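PDB 4ZMI: telomere length regulator taz1, which binds double-stranded telomeric DNA in fission yeast and regulates telomere length and function, including repression of genes next to telomeres. Local coordinates for residues A[52-55]-A[56-60]; A[212-215]-A[216-219]. All blocks are in the same frame, centred on the assembly; numbering follows the deposited sequence.

Contact 1. Residues A[52-55]-A[56-60]; sequences KETV and KDLYE
Val55 and Tyr59 sit one turn apart at the start of helix 52-68 in the all-helical domain of Taz1, an i to i+4 pair whose side chains run alongside each other in the same direction. Tyr59 leaves the backbone with CG anti to its carbonyl carbon (chi1 -75°), which turns the ring back over the preceding turn. Tyr59 CB and CG stay at 3.9 and 4.0 Å from Val55 O. At the ring edge, CD1 comes to 3.2 Å from Val55 O, which lies near the ring plane, and it also meets the CG1 methyl of Val55 at 3.7 Å. CE1 is again 3.7 Å from Val55 CG1, so one methyl spans the CD1-CE1 side of the ring; the Tyr59 side chain also touches Leu111. Val55 can offer this methyl because CG1 is anti to its own backbone N (chi1 161°).

The same carbonyl also takes the amide of Tyr59, N to Val55 O at 2.9 Å, one of four consecutive alpha-helical i to i+4 bonds from Lys52-Lys56 to Val55-Tyr59. On the inward side of the helix, Thr54 and Leu58 face helix 5-35 through Met28, Lys25 and Val29. Thr54 OG1 is hydrogen-bonded to Leu50 O, at the end of helix 43-50, and Asp57 OD1 forms a salt bridge with Lys25, fastening the helix to helix 5-35. Leu58 CG rests 3.3 Å from Thr54 O, and its CD1 methyl lies 4.3 Å from Thr54 CG2.

Contact 2. Residues A[212-215]-A[216-219]; sequences ASFP and AFVN
Ser213 and Phe217 are joined across the first turn of helix 214-229: the chain is extended through Ala212 and Ser213, then turns helical at Phe214, leaving Ser213 at the N-cap position. Ser213 O receives the amide of Phe217 at 2.7 Å, in the carbonyl plane, and more weakly that of Ala216. The next bond, Val218 N to Phe214 O, is also 2.7 Å and almost straight (177°), whereas Asn219 N reaches Pro215 O at 3.1 Å from above the carbonyl plane. Pro215, which has no N-H to give, falls in the first turn, where amides have no carbonyl one turn back to bind, and thus costs the helix no i to i+4 bond.

Phe214 places CG anti to its backbone N (chi1 -164°), and its ring comes beside the next turn. Val218 CG2 lies over one face in a CH-pi contact, 3.6 Å from the Phe214 ring centroid and displaced toward the CE2 side. On the ring's other margin, Phe214 CE1 meets Phe217 CD2 at 3.8 Å, approaching the Phe217 ring at its edge. Pro43 and Phe46 of helix 43-50 pack on Phe214 as well, and the Phe217 ring meets that of His117. With an alanine here in place of Phe214, Val218 CG2 would probably lose its aromatic face and a gap would open beside Phe46.

Every contact between these three buried side chains is apolar, which is consistent with their packing resting on shape and CH-pi attraction, with the hydrogen bonds that join the two segments confined to the backbone.

From the N terminus, helix 5-35 comes first, helix 43-50 follows, and contact 1 then lies in the opening turns of helix 52-68. Contact 2 comes much later, where the chain enters helix 214-229. Each is local to its own helix, so neither closes a long loop, and the two stand in series without nesting or crossing. Their centres are 22 Å apart and their nearest atoms about 10 Å. Helix 5-35 links them, receiving contact 1 around Lys25 to Val29 and contact 2 at Phe33. The loop with Ile108, Leu110 and Leu111 touches both. Both also meet helix 43-50, and contact 2 packs on helix 137-154 as well.

Contact 1. Residues A[52-55]-A[56-60]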
loop_
_atom_site.group_PDB
_atom_site.type_symbol
_atom_site.label_atom_id
_atom_site.label_comp_id
_atom_site.label_asym_id
_atom_site.label_seq_id
_atom_site.Cartn_x
_atom_site.Cartn_y
_atom_site.Cartn_z
ATOM N N LYS A 52 -19.125 -13.432 -3.077
ATOM C CA LYS A 52 -19.206 -12.412 -4.105
ATOM C C LYS A 52 -19.791 -11.153 -3.509
ATOM O O LYS A 52 -19.286 -10.054 -3.731
ATOM C CB LYS A 52 -20.030 -12.890 -5.297
ATOM C CG LYS A 52 -19.401 -14.060 -6.026
ATOM C CD LYS A 52 -19.915 -14.222 -7.449
ATOM C CE LYS A 52 -19.020 -15.192 -8.220
ATOM N NZ LYS A 52 -19.447 -15.424 -9.625
ATOM N N GLU A 53 -20.839 -11.325 -2.716
ATOM C CA GLU A 53 -21.533 -10.189 -2.126
ATOM C C GLU A 53 -20.647 -9.448 -1.135
ATOM O O GLU A 53 -20.664 -8.216 -1.081
ATOM C CB GLU A 53 -22.862 -10.625 -1.490
ATOM C CG GLU A 53 -23.914 -11.030 -2.521
ATOM C CD GLU A 53 -25.117 -11.716 -1.910
ATOM O OE1 GLU A 53 -24.980 -12.304 -0.815
ATOM O OE2 GLU A 53 -26.201 -11.671 -2.530
ATOM N N THR A 54 -19.864 -10.195 -0.363
ATOM C CA THR A 54 -18.893 -9.562 0.510
ATOM C C THR A 54 -17.880 -8.804 -0.345
ATOM O O THR A 54 -17.576 -7.648 -0.072
ATOM C CB THR A 54 -18.157 -10.569 1.391
ATOM O OG1 THR A 54 -19.101 -11.293 2.187
ATOM C CG2 THR A 54 -17.164 -9.847 2.299
ATOM N N VAL A 55 -17.381 -9.462 -1.391
ATOM C CA VAL A 55 -16.451 -8.839 -2.323
ATOM C C VAL A 55 -17.056 -7.607 -2.986
ATOM O O VAL A 55 -16.414 -6.557 -3.043
ATOM C CB VAL A 55 -15.995 -9.815 -3.420
ATOM C CG1 VAL A 55 -15.417 -9.055 -4.599
ATOM C CG2 VAL A 55 -14.960 -10.791 -2.868
ATOM N N LYS A 56 -18.284 -7.734 -3.482
ATOM C CA LYS A 56 -18.920 -6.642 -4.199
ATOM C C LYS A 56 -19.033 -5.456 -3.276
ATOM O O LYS A 56 -18.756 -4.321 -3.663
ATOM C CB LYS A 56 -20.306 -7.032 -4.697
ATOM C CG LYS A 56 -20.915 -5.998 -5.639
ATOM C CD LYS A 56 -22.099 -6.569 -6.404
ATOM C CE LYS A 56 -22.345 -5.806 -7.701
ATOM N NZ LYS A 56 -22.680 -4.376 -7.456
ATOM N N ASP A 57 -19.430 -5.730 -2.042
ATOM C CA ASP A 57 -19.502 -4.682 -1.045
ATOM C C ASP A 57 -18.121 -4.089 -0.768
ATOM O O ASP A 57 -17.974 -2.882 -0.627
ATOM C CB ASP A 57 -20.136 -5.195 0.240
ATOM C CG ASP A 57 -20.140 -4.155 1.330
ATOM O OD1 ASP A 57 -19.434 -4.351 2.341
ATOM O OD2 ASP A 57 -20.832 -3.129 1.162
ATOM N N LEU A 58 -17.109 -4.942 -0.691
ATOM C CA LEU A 58 -15.746 -4.472 -0.479
ATOM C C LEU A 58 -15.333 -3.458 -1.552
ATOM O O LEU A 58 -14.862 -2.369 -1.224
ATOM C CB LEU A 58 -14.758 -5.644 -0.418
ATOM C CG LEU A 58 -14.686 -6.416 0.904
ATOM C CD1 LEU A 58 -13.792 -7.634 0.761
ATOM C CD2 LEU A 58 -14.187 -5.524 2.039
ATOM N N TYR A 59 -15.535 -3.806 -2.823
ATOM C CA TYR A 59 -15.180 -2.911 -3.922
ATOM C C TYR A 59 -16.049 -1.648 -3.987
ATOM O O TYR A 59 -15.549 -0.585 -4.377
ATOM C CB TYR A 59 -15.169 -3.650 -5.269
ATOM C CG TYR A 59 -13.959 -4.550 -5.471
ATOM C CD1 TYR A 59 -13.783 -5.697 -4.702
ATOM C CD2 TYR A 59 -12.991 -4.259 -6.435
ATOM C CE1 TYR A 59 -12.678 -6.528 -4.877
ATOM C CE2 TYR A 59 -11.876 -5.091 -6.617
ATOM C CZ TYR A 59 -11.731 -6.224 -5.830
ATOM O OH TYR A 59 -10.645 -7.066 -5.988
ATOM N N GLU A 60 -17.327 -1.739 -3.606
ATOM C CA GLU A 60 -18.178 -0.541 -3.622
ATOM C C GLU A 60 -17.737 0.472 -2.565
ATOM O O GLU A 60 -17.688 1.674 -2.834
ATOM C CB GLU A 60 -19.679 -0.865 -3.480
ATOM C CG GLU A 60 -20.128 -1.187 -2.056
ATOM C CD GLU A 60 -21.630 -1.245 -1.905
ATOM O OE1 GLU A 60 -22.303 -0.326 -2.416
ATOM O OE2 GLU A 60 -22.132 -2.202 -1.274
#

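Contact 2. Residues A[212-215]-A[216-219]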
loop_
_atom_site.group_PDB
_atom_site.type_symbol
_atom_site.label_atom_id
_atom_site.label_comp_id
_atom_site.label_asym_id
_atom_site.label_seq_id
_atom_site.Cartn_x
_atom_site.Cartn_y
_atom_site.Cartn_z
ATOM N N ALA A 212 6.833 -16.355 -2.322
ATOM C CA ALA A 212 6.284 -16.926 -1.093
ATOM C C ALA A 212 4.883 -17.463 -1.306
ATOM O O ALA A 212 4.212 -17.100 -2.268
ATOM C CB ALA A 212 6.307 -15.944 0.031
ATOM N N SER A 213 4.460 -18.352 -0.417
ATOM C CA SER A 213 3.103 -18.848 -0.447
ATOM C C SER A 213 2.164 -17.699 -0.106
ATOM O O SER A 213 2.509 -16.812 0.690
ATOM C CB SER A 213 2.929 -19.938 0.588
ATOM O OG SER A 213 3.313 -19.440 1.852
ATOM N N PHE A 214 0.979 -17.729 -0.707
ATOM C CA PHE A 214 -0.021 -16.699 -0.481
ATOM C C PHE A 214 -0.387 -16.497 0.994
ATOM O O PHE A 214 -0.373 -15.368 1.472
ATOM C CB PHE A 214 -1.266 -16.914 -1.348
ATOM C CG PHE A 214 -2.147 -15.695 -1.428
ATOM C CD1 PHE A 214 -1.709 -14.561 -2.085
ATOM C CD2 PHE A 214 -3.387 -15.673 -0.826
ATOM C CE1 PHE A 214 -2.496 -13.431 -2.154
ATOM C CE2 PHE A 214 -4.182 -14.550 -0.902
ATOM C CZ PHE A 214 -3.736 -13.428 -1.568
ATOM N N PRO A 215 -0.707 -17.579 1.728
ATOM C CA PRO A 215 -1.092 -17.356 3.127
ATOM C C PRO A 215 0.044 -16.756 3.935
ATOM O O PRO A 215 -0.180 -16.127 4.970
ATOM C CB PRO A 215 -1.377 -18.766 3.629
ATOM C CG PRO A 215 -0.593 -19.638 2.729
ATOM C CD PRO A 215 -0.752 -19.009 1.395
ATOM N N ALA A 216 1.263 -16.963 3.467
ATOM C CA ALA A 216 2.402 -16.379 4.134
ATOM C C ALA A 216 2.550 -14.930 3.683
ATOM O O ALA A 216 2.901 -14.049 4.471
ATOM C CB ALA A 216 3.661 -17.173 3.833
ATOM N N PHE A 217 2.292 -14.696 2.401
ATOM C CA PHE A 217 2.286 -13.343 1.864
ATOM C C PHE A 217 1.265 -12.525 2.636
ATOM O O PHE A 217 1.590 -11.478 3.211
ATOM C CB PHE A 217 1.959 -13.372 0.374
ATOM C CG PHE A 217 1.823 -12.006 -0.249
ATOM C CD1 PHE A 217 2.798 -11.049 -0.063
ATOM C CD2 PHE A 217 0.730 -11.690 -1.042
ATOM C CE1 PHE A 217 2.678 -9.793 -0.639
ATOM C CE2 PHE A 217 0.619 -10.433 -1.624
ATOM C CZ PHE A 217 1.598 -9.495 -1.421
ATOM N N VAL A 218 0.043 -13.040 2.689
ATOM C CA VAL A 218 -1.051 -12.357 3.354
ATOM C C VAL A 218 -0.697 -12.056 4.792
ATOM O O VAL A 218 -0.818 -10.919 5.247
ATOM C CB VAL A 218 -2.337 -13.171 3.309
ATOM C CG1 VAL A 218 -3.408 -12.531 4.177
ATOM C CG2 VAL A 218 -2.818 -13.296 1.875
ATOM N N ASN A 219 -0.227 -13.064 5.507
ATOM C CA ASN A 219 0.163 -12.838 6.890
ATOM C C ASN A 219 1.275 -11.797 7.033
ATOM O O ASN A 219 1.267 -11.006 7.966
ATOM C CB ASN A 219 0.485 -14.154 7.617
ATOM C CG ASN A 219 -0.771 -14.829 8.171
ATOM O OD1 ASN A 219 -1.681 -14.160 8.681
ATOM N ND2 ASN A 219 -0.830 -16.156 8.063
#